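Long-range contact in RNA pseudouridylate synthase domain-containing protein 1 (Homo sapiens, PDB 5VBB), which probably converts uridine to pseudouridine in RNA: residues R177-D190 / Y193-M207. Sequence-based numbering, arbitrary orientation.
With SO4 (sulfate ion), chain B.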
ATOM      1  N   ARG A 177      -6.525  -4.395  -1.202  1.00 35.09           N
ATOM      2  CA  ARG A 177      -6.717  -5.749  -0.715  1.00 35.47           C
ATOM      3  C   ARG A 177      -8.038  -6.316  -1.168  1.00 39.14           C
ATOM      4  O   ARG A 177      -8.122  -7.497  -1.503  1.00 38.73           O
ATOM      5  CB  ARG A 177      -6.651  -5.771   0.807  1.00 32.13           C
ATOM      6  CG  ARG A 177      -5.275  -5.407   1.343  1.00 33.19           C
ATOM      7  CD  ARG A 177      -5.380  -4.856   2.742  1.00 37.17           C
ATOM      8  NE  ARG A 177      -5.648  -5.950   3.678  1.00 43.05           N
ATOM      9  CZ  ARG A 177      -5.728  -5.829   4.997  1.00 54.68           C
ATOM     10  NH1 ARG A 177      -5.593  -4.642   5.575  1.00 42.96           N
ATOM     11  NH2 ARG A 177      -5.958  -6.891   5.749  1.00 44.58           N
ATOM     12  N   VAL A 178      -9.081  -5.479  -1.185  1.00 36.77           N
ATOM     13  CA  VAL A 178     -10.399  -5.956  -1.611  1.00 36.24           C
ATOM     14  C   VAL A 178     -10.409  -6.239  -3.115  1.00 38.13           C
ATOM     15  O   VAL A 178     -10.963  -7.262  -3.553  1.00 36.33           O
ATOM     16  CB  VAL A 178     -11.483  -4.950  -1.199  1.00 40.37           C
ATOM     17  CG1 VAL A 178     -12.847  -5.295  -1.831  1.00 41.90           C
ATOM     18  CG2 VAL A 178     -11.576  -4.878   0.312  1.00 40.25           C
ATOM     19  N   HIS A 179      -9.857  -5.308  -3.902  1.00 35.47           N
ATOM     20  CA  HIS A 179      -9.822  -5.443  -5.352  1.00 34.14           C
ATOM     21  C   HIS A 179      -9.017  -6.676  -5.807  1.00 37.93           C
ATOM     22  O   HIS A 179      -9.454  -7.374  -6.720  1.00 35.44           O
ATOM     23  CB  HIS A 179      -9.271  -4.182  -6.004  1.00 33.58           C
ATOM     24  CG  HIS A 179     -10.303  -3.149  -6.394  1.00 35.39           C
ATOM     25  ND1 HIS A 179      -9.922  -1.909  -6.833  1.00 36.20           N
ATOM     26  CD2 HIS A 179     -11.660  -3.213  -6.402  1.00 36.17           C
ATOM     27  CE1 HIS A 179     -11.048  -1.248  -7.087  1.00 35.61           C
ATOM     28  NE2 HIS A 179     -12.113  -2.030  -6.901  1.00 36.12           N
ATOM     29  N   CYS A 180      -7.836  -6.907  -5.226  1.00 35.88           N
ATOM     30  CA  CYS A 180      -6.996  -8.059  -5.631  1.00 35.76           C
ATOM     31  C   CYS A 180      -7.666  -9.397  -5.255  1.00 39.03           C
ATOM     32  O   CYS A 180      -7.731 -10.315  -6.075  1.00 35.55           O
ATOM     33  CB  CYS A 180      -5.606  -7.911  -5.014  1.00 35.78           C
ATOM     34  SG  CYS A 180      -4.668  -6.536  -5.731  1.00 38.52           S
ATOM     35  N   SER A 181      -8.284  -9.444  -4.068  1.00 37.28           N
ATOM     36  CA  SER A 181      -9.041 -10.605  -3.606  1.00 38.94           C
ATOM     37  C   SER A 181     -10.251 -10.853  -4.507  1.00 44.37           C
ATOM     38  O   SER A 181     -10.530 -12.006  -4.852  1.00 45.22           O
ATOM     39  CB  SER A 181      -9.473 -10.408  -2.156  1.00 40.47           C
ATOM     40  OG  SER A 181     -10.279 -11.487  -1.717  1.00 59.42           O
ATOM     41  N   ALA A 182     -10.934  -9.780  -4.936  1.00 42.23           N
ATOM     42  CA  ALA A 182     -12.081  -9.864  -5.837  1.00 43.30           C
ATOM     43  C   ALA A 182     -11.696 -10.431  -7.221  1.00 48.13           C
ATOM     44  O   ALA A 182     -12.536 -11.047  -7.868  1.00 48.45           O
ATOM     45  CB  ALA A 182     -12.714  -8.500  -6.009  1.00 43.47           C
ATOM     46  N   LEU A 183     -10.450 -10.169  -7.696  1.00 43.09           N
ATOM     47  CA  LEU A 183      -9.946 -10.739  -8.957  1.00 44.07           C
ATOM     48  C   LEU A 183      -9.617 -12.229  -8.815  1.00 44.81           C
ATOM     49  O   LEU A 183      -9.251 -12.838  -9.808  1.00 43.68           O
ATOM     50  CB  LEU A 183      -8.620 -10.089  -9.413  1.00 44.25           C
ATOM     51  CG  LEU A 183      -8.604  -8.752 -10.040  1.00 49.48           C
ATOM     52  CD1 LEU A 183      -7.146  -8.397 -10.455  1.00 48.93           C
ATOM     53  CD2 LEU A 183      -9.537  -8.692 -11.218  1.00 49.80           C
ATOM     54  N   GLY A 184      -9.551 -12.736  -7.586  1.00 41.23           N
ATOM     55  CA  GLY A 184      -9.111 -14.087  -7.280  1.00 39.61           C
ATOM     56  C   GLY A 184      -7.615 -14.145  -7.048  1.00 41.45           C
ATOM     57  O   GLY A 184      -7.054 -15.230  -7.133  1.00 40.28           O
ATOM     58  N   HIS A 185      -6.941 -12.979  -6.754  1.00 38.23           N
ATOM     59  CA  HIS A 185      -5.487 -12.896  -6.530  1.00 35.63           C
ATOM     60  C   HIS A 185      -5.212 -12.125  -5.271  1.00 38.73           C
ATOM     61  O   HIS A 185      -4.644 -11.026  -5.319  1.00 38.22           O
ATOM     62  CB  HIS A 185      -4.801 -12.277  -7.760  1.00 35.09           C
ATOM     63  CG  HIS A 185      -5.043 -13.089  -8.991  1.00 38.40           C
ATOM     64  ND1 HIS A 185      -4.435 -14.307  -9.171  1.00 40.73           N
ATOM     65  CD2 HIS A 185      -5.862 -12.858 -10.041  1.00 38.38           C
ATOM     66  CE1 HIS A 185      -4.875 -14.773 -10.326  1.00 39.00           C
ATOM     67  NE2 HIS A 185      -5.740 -13.926 -10.877  1.00 38.62           N
ATOM     68  N   PRO A 186      -5.640 -12.667  -4.112  1.00 36.33           N
ATOM     69  CA  PRO A 186      -5.462 -11.925  -2.858  1.00 34.88           C
ATOM     70  C   PRO A 186      -4.011 -11.655  -2.506  1.00 39.29           C
ATOM     71  O   PRO A 186      -3.110 -12.390  -2.912  1.00 38.64           O
ATOM     72  CB  PRO A 186      -6.126 -12.828  -1.802  1.00 38.13           C
ATOM     73  CG  PRO A 186      -6.247 -14.149  -2.432  1.00 44.14           C
ATOM     74  CD  PRO A 186      -6.348 -13.954  -3.889  1.00 40.05           C
ATOM     75  N   VAL A 187      -3.796 -10.644  -1.654  1.00 35.81           N
ATOM     76  CA  VAL A 187      -2.460 -10.338  -1.199  1.00 34.08           C
ATOM     77  C   VAL A 187      -1.984 -11.481  -0.312  1.00 38.30           C
ATOM     78  O   VAL A 187      -2.709 -11.956   0.554  1.00 36.91           O
ATOM     79  CB  VAL A 187      -2.406  -8.986  -0.454  1.00 37.04           C
ATOM     80  CG1 VAL A 187      -1.027  -8.748   0.140  1.00 36.53           C
ATOM     81  CG2 VAL A 187      -2.837  -7.847  -1.347  1.00 36.11           C
ATOM     82  N   VAL A 188      -0.740 -11.911  -0.535  1.00 36.45           N
ATOM     83  CA  VAL A 188      -0.114 -12.958   0.258  1.00 34.43           C
ATOM     84  C   VAL A 188       0.004 -12.482   1.693  1.00 39.05           C
ATOM     85  O   VAL A 188       0.465 -11.376   1.940  1.00 35.66           O
ATOM     86  CB  VAL A 188       1.266 -13.352  -0.327  1.00 39.67           C
ATOM     87  CG1 VAL A 188       2.020 -14.282   0.615  1.00 39.63           C
ATOM     88  CG2 VAL A 188       1.109 -14.003  -1.714  1.00 39.85           C
ATOM     89  N   GLY A 189      -0.417 -13.328   2.626  1.00 37.44           N
ATOM     90  CA  GLY A 189      -0.398 -13.036   4.053  1.00 36.38           C
ATOM     91  C   GLY A 189      -1.512 -12.105   4.511  1.00 38.19           C
ATOM     92  O   GLY A 189      -1.475 -11.595   5.645  1.00 37.30           O
ATOM     93  N   ASP A 190      -2.538 -11.925   3.693  1.00 35.88           N
ATOM     94  CA  ASP A 190      -3.680 -11.090   4.057  1.00 36.16           C
ATOM     95  C   ASP A 190      -4.637 -11.892   4.929  1.00 41.05           C
ATOM     96  O   ASP A 190      -5.413 -12.714   4.434  1.00 38.81           O
ATOM     97  CB  ASP A 190      -4.389 -10.531   2.831  1.00 37.76           C
ATOM     98  CG  ASP A 190      -5.384  -9.430   3.140  1.00 43.05           C
ATOM     99  OD1 ASP A 190      -5.945  -9.431   4.240  1.00 38.46           O
ATOM    100  OD2 ASP A 190      -5.688  -8.631   2.233  1.00 40.84           O
ATOM    101  N   TYR A 193      -8.666 -10.490   3.998  1.00 41.38           N
ATOM    102  CA  TYR A 193      -9.256 -10.704   2.660  1.00 40.72           C
ATOM    103  C   TYR A 193      -8.685 -11.908   1.875  1.00 48.14           C
ATOM    104  O   TYR A 193      -9.140 -12.171   0.763  1.00 45.70           O
ATOM    105  CB  TYR A 193      -9.117  -9.446   1.820  1.00 39.99           C
ATOM    106  CG  TYR A 193      -9.878  -8.306   2.436  1.00 39.81           C
ATOM    107  CD1 TYR A 193     -11.265  -8.245   2.353  1.00 42.23           C
ATOM    108  CD2 TYR A 193      -9.228  -7.330   3.171  1.00 40.29           C
ATOM    109  CE1 TYR A 193     -11.983  -7.236   2.980  1.00 41.72           C
ATOM    110  CE2 TYR A 193      -9.934  -6.310   3.803  1.00 40.51           C
ATOM    111  CZ  TYR A 193     -11.314  -6.243   3.672  1.00 43.32           C
ATOM    112  OH  TYR A 193     -12.042  -5.289   4.349  1.00 39.19           O
ATOM    113  N   GLY A 194      -7.785 -12.679   2.486  1.00 48.15           N
ATOM    114  CA  GLY A 194      -7.254 -13.883   1.861  1.00 48.52           C
ATOM    115  C   GLY A 194      -8.271 -14.991   1.961  1.00 56.06           C
ATOM    116  O   GLY A 194      -9.228 -14.895   2.733  1.00 56.31           O
ATOM    117  N   GLU A 195      -8.059 -16.057   1.220  1.00 56.52           N
ATOM    118  CA  GLU A 195      -8.954 -17.219   1.258  1.00 59.07           C
ATOM    119  C   GLU A 195      -8.541 -18.145   2.378  1.00 64.87           C
ATOM    120  O   GLU A 195      -7.381 -18.146   2.768  1.00 64.87           O
ATOM    121  CB  GLU A 195      -8.910 -17.984  -0.082  1.00 61.30           C
ATOM    122  CG  GLU A 195      -9.487 -17.202  -1.253  1.00 71.79           C
ATOM    123  CD  GLU A 195     -10.995 -17.059  -1.226  1.00 97.12           C
ATOM    124  OE1 GLU A 195     -11.685 -18.017  -1.641  1.00109.55           O
ATOM    125  OE2 GLU A 195     -11.490 -15.997  -0.782  1.00 86.68           O
ATOM    126  N   VAL A 196      -9.456 -18.990   2.839  1.00 64.32           N
ATOM    127  CA  VAL A 196      -9.152 -20.012   3.861  1.00 65.29           C
ATOM    128  C   VAL A 196      -8.088 -20.984   3.301  1.00 71.07           C
ATOM    129  O   VAL A 196      -7.120 -21.286   3.988  1.00 72.45           O
ATOM    130  CB  VAL A 196     -10.436 -20.766   4.290  1.00 70.68           C
ATOM    131  CG1 VAL A 196     -10.104 -22.016   5.115  1.00 72.18           C
ATOM    132  CG2 VAL A 196     -11.382 -19.844   5.060  1.00 70.22           C
ATOM    133  N   SER A 197      -8.260 -21.451   2.045  1.00 67.83           N
ATOM    134  CA  SER A 197      -7.312 -22.374   1.397  1.00 67.07           C
ATOM    135  C   SER A 197      -5.904 -21.766   1.182  1.00 69.13           C
ATOM    136  O   SER A 197      -4.936 -22.519   1.044  1.00 69.24           O
ATOM    137  CB  SER A 197      -7.863 -22.846   0.055  1.00 68.55           C
ATOM    138  OG  SER A 197      -8.096 -21.754  -0.814  1.00 75.53           O
ATOM    139  N   GLY A 198      -5.807 -20.430   1.141  1.00 60.96           N
ATOM    140  CA  GLY A 198      -4.537 -19.734   0.986  1.00 58.57           C
ATOM    141  C   GLY A 198      -3.571 -19.865   2.157  1.00 59.11           C
ATOM    142  O   GLY A 198      -2.377 -19.620   1.967  1.00 56.81           O
ATOM    143  N   ARG A 199      -4.066 -20.282   3.377  1.00 53.47           N
ATOM    144  CA  ARG A 199      -3.282 -20.424   4.595  1.00 52.05           C
ATOM    145  C   ARG A 199      -2.409 -19.160   4.781  1.00 52.05           C
ATOM    146  O   ARG A 199      -1.183 -19.207   4.786  1.00 51.86           O
ATOM    147  CB  ARG A 199      -2.476 -21.732   4.572  1.00 54.25           C
ATOM    148  N   GLU A 200      -3.088 -18.019   4.917  1.00 44.75           N
ATOM    149  CA  GLU A 200      -2.436 -16.708   5.032  1.00 42.15           C
ATOM    150  C   GLU A 200      -1.861 -16.467   6.395  1.00 44.25           C
ATOM    151  O   GLU A 200      -1.193 -15.469   6.589  1.00 41.84           O
ATOM    152  CB  GLU A 200      -3.410 -15.588   4.655  1.00 42.16           C
ATOM    153  CG  GLU A 200      -3.967 -15.699   3.239  1.00 46.01           C
ATOM    154  CD  GLU A 200      -2.986 -15.871   2.093  1.00 48.11           C
ATOM    155  OE1 GLU A 200      -1.768 -15.690   2.309  1.00 43.78           O
ATOM    156  OE2 GLU A 200      -3.431 -16.175   0.964  1.00 51.99           O
ATOM    157  N   ASP A 201      -2.072 -17.393   7.326  1.00 44.52           N
ATOM    158  CA  ASP A 201      -1.428 -17.386   8.617  1.00 45.84           C
ATOM    159  C   ASP A 201       0.062 -17.800   8.503  1.00 49.65           C
ATOM    160  O   ASP A 201       0.802 -17.577   9.460  1.00 49.21           O
ATOM    161  CB  ASP A 201      -2.187 -18.326   9.598  1.00 50.67           C
ATOM    162  CG  ASP A 201      -2.368 -19.766   9.175  1.00 72.85           C
ATOM    163  OD1 ASP A 201      -2.506 -20.016   7.953  1.00 76.84           O
ATOM    164  OD2 ASP A 201      -2.512 -20.631  10.068  1.00 86.23           O
ATOM    165  N   ARG A 202       0.514 -18.401   7.367  1.00 44.14           N
ATOM    166  CA  ARG A 202       1.880 -18.917   7.271  1.00 44.78           C
ATOM    167  C   ARG A 202       2.915 -17.853   6.850  1.00 45.41           C
ATOM    168  O   ARG A 202       4.004 -17.936   7.372  1.00 43.11           O
ATOM    169  CB  ARG A 202       1.940 -20.141   6.341  1.00 48.42           C
ATOM    170  CG  ARG A 202       1.014 -21.260   6.832  1.00 55.61           C
ATOM    171  CD  ARG A 202       1.379 -22.643   6.352  1.00 69.20           C
ATOM    172  NE  ARG A 202       0.942 -22.917   4.976  1.00 73.93           N
ATOM    173  CZ  ARG A 202       0.142 -23.917   4.581  1.00 88.21           C
ATOM    174  NH1 ARG A 202      -0.402 -24.743   5.473  1.00 83.10           N
ATOM    175  NH2 ARG A 202      -0.154 -24.069   3.296  1.00 67.28           N
ATOM    176  N   PRO A 203       2.671 -16.845   5.963  1.00 41.30           N
ATOM    177  CA  PRO A 203       3.726 -15.855   5.675  1.00 40.11           C
ATOM    178  C   PRO A 203       4.041 -14.960   6.878  1.00 44.25           C
ATOM    179  O   PRO A 203       3.218 -14.775   7.773  1.00 42.83           O
ATOM    180  CB  PRO A 203       3.156 -15.063   4.477  1.00 40.95           C
ATOM    181  CG  PRO A 203       2.099 -15.905   3.927  1.00 43.25           C
ATOM    182  CD  PRO A 203       1.490 -16.575   5.127  1.00 39.75           C
ATOM    183  N   PHE A 204       5.271 -14.447   6.920  1.00 40.87           N
ATOM    184  CA  PHE A 204       5.720 -13.658   8.066  1.00 41.71           C
ATOM    185  C   PHE A 204       5.049 -12.310   8.123  1.00 44.02           C
ATOM    186  O   PHE A 204       5.098 -11.664   9.165  1.00 42.36           O
ATOM    187  CB  PHE A 204       7.249 -13.493   8.064  1.00 43.69           C
ATOM    188  CG  PHE A 204       7.804 -12.363   7.225  1.00 43.95           C
ATOM    189  CD1 PHE A 204       8.115 -12.558   5.880  1.00 45.59           C
ATOM    190  CD2 PHE A 204       8.164 -11.159   7.811  1.00 44.11           C
ATOM    191  CE1 PHE A 204       8.807 -11.595   5.164  1.00 44.74           C
ATOM    192  CE2 PHE A 204       8.795 -10.160   7.069  1.00 44.71           C
ATOM    193  CZ  PHE A 204       9.113 -10.380   5.746  1.00 41.65           C
ATOM    194  N   ARG A 205       4.445 -11.858   7.002  1.00 38.61           N
ATOM    195  CA  ARG A 205       3.793 -10.554   6.925  1.00 38.91           C
ATOM    196  C   ARG A 205       2.808 -10.527   5.801  1.00 40.50           C
ATOM    197  O   ARG A 205       2.761 -11.449   5.013  1.00 39.85           O
ATOM    198  CB  ARG A 205       4.849  -9.495   6.659  1.00 34.38           C
ATOM    199  CG  ARG A 205       5.559  -9.610   5.318  1.00 35.56           C
ATOM    200  CD  ARG A 205       6.285  -8.316   4.971  1.00 38.28           C
ATOM    201  NE  ARG A 205       5.300  -7.296   4.627  1.00 39.89           N
ATOM    202  CZ  ARG A 205       5.570  -6.056   4.273  1.00 47.60           C
ATOM    203  NH1 ARG A 205       6.827  -5.638   4.201  1.00 38.91           N
ATOM    204  NH2 ARG A 205       4.586  -5.218   3.986  1.00 37.16           N
ATOM    205  N   MET A 206       2.052  -9.459   5.703  1.00 37.12           N
ATOM    206  CA  MET A 206       1.178  -9.255   4.571  1.00 35.48           C
ATOM    207  C   MET A 206       2.007  -8.543   3.513  1.00 37.09           C
ATOM    208  O   MET A 206       2.645  -7.545   3.825  1.00 34.74           O
ATOM    209  CB  MET A 206      -0.030  -8.417   4.940  1.00 37.13           C
ATOM    210  CG  MET A 206      -0.994  -8.334   3.814  1.00 37.53           C
ATOM    211  SD  MET A 206      -2.532  -7.475   4.234  1.00 40.49           S
ATOM    212  CE  MET A 206      -1.931  -5.774   4.224  1.00 36.96           C
ATOM    213  N   MET A 207       2.017  -9.055   2.283  1.00 34.44           N
ATOM    214  CA  MET A 207       2.865  -8.515   1.212  1.00 33.26           C
ATOM    215  C   MET A 207       2.219  -7.342   0.429  1.00 34.53           C
ATOM    216  O   MET A 207       1.983  -7.436  -0.768  1.00 32.17           O
ATOM    217  CB  MET A 207       3.255  -9.641   0.241  1.00 35.38           C
ATOM    218  CG  MET A 207       3.829 -10.879   0.924  1.00 38.10           C
ATOM    219  SD  MET A 207       5.309 -10.541   1.917  1.00 39.80           S
ATOM    220  CE  MET A 207       5.524 -12.140   2.727  1.00 38.31           C
TER
HETATM  221  S   SO4 B 301      -5.075  -4.505   9.143  1.00 51.06           S
HETATM  222  O1  SO4 B 301      -6.146  -4.903   8.217  1.00 54.16           O
HETATM  223  O2  SO4 B 301      -5.669  -3.629  10.161  1.00 52.21           O
HETATM  224  O3  SO4 B 301      -4.455  -5.659   9.759  1.00 48.94           O
HETATM  225  O4  SO4 B 301      -4.021  -3.809   8.411  1.00 46.76           O
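R177, on helix 175-182, lies between Y193 and M206 of the long loop that leads to strand 208-216, in the RluA-type pseudouridine synthase fold. Y193 CE2 lies over the rim of one face of its guanidinium and M206 SD over that of the opposite one, the sulfur 3.5 Å from R177 NE. The flat group is further fixed by D190, which it grips side-on: NE bonds OD2 and NH2 bonds OD1, both oxygens lying in the guanidinium plane. NH1 forms a salt bridge with D67, the probable catalytic aspartate, and donates to O1 of a sulfate, 2.7 Å away, that probably comes from the crystallisation liquor and is also bonded by S69 OG. A leucine in place of R177 would probably leave D190 and D67 without their cationic mate.

Apolar packing flanks this network. V178 CG2 sits over the Y193 ring in a CH-pi contact, 3.8 Å from its centroid. V187 CG1 meets M206 CG, and V188 CG1 abuts P203 CG.

Polar bonds tie the loop down. M207 N donates to V188 O (2.8 Å), and E200, whose OE2 pairs with R104, accepts G189 N through OE1 (2.7 Å). Y193 OH bonds to H174 and to M130 N. A chi1 of 176° turns S181 OG away from its own amide toward Y193 O, which it meets in the carbonyl plane. D190 OD1 also takes Y193 N at 2.9 Å, from the carboxylate face opposite R177 NH2.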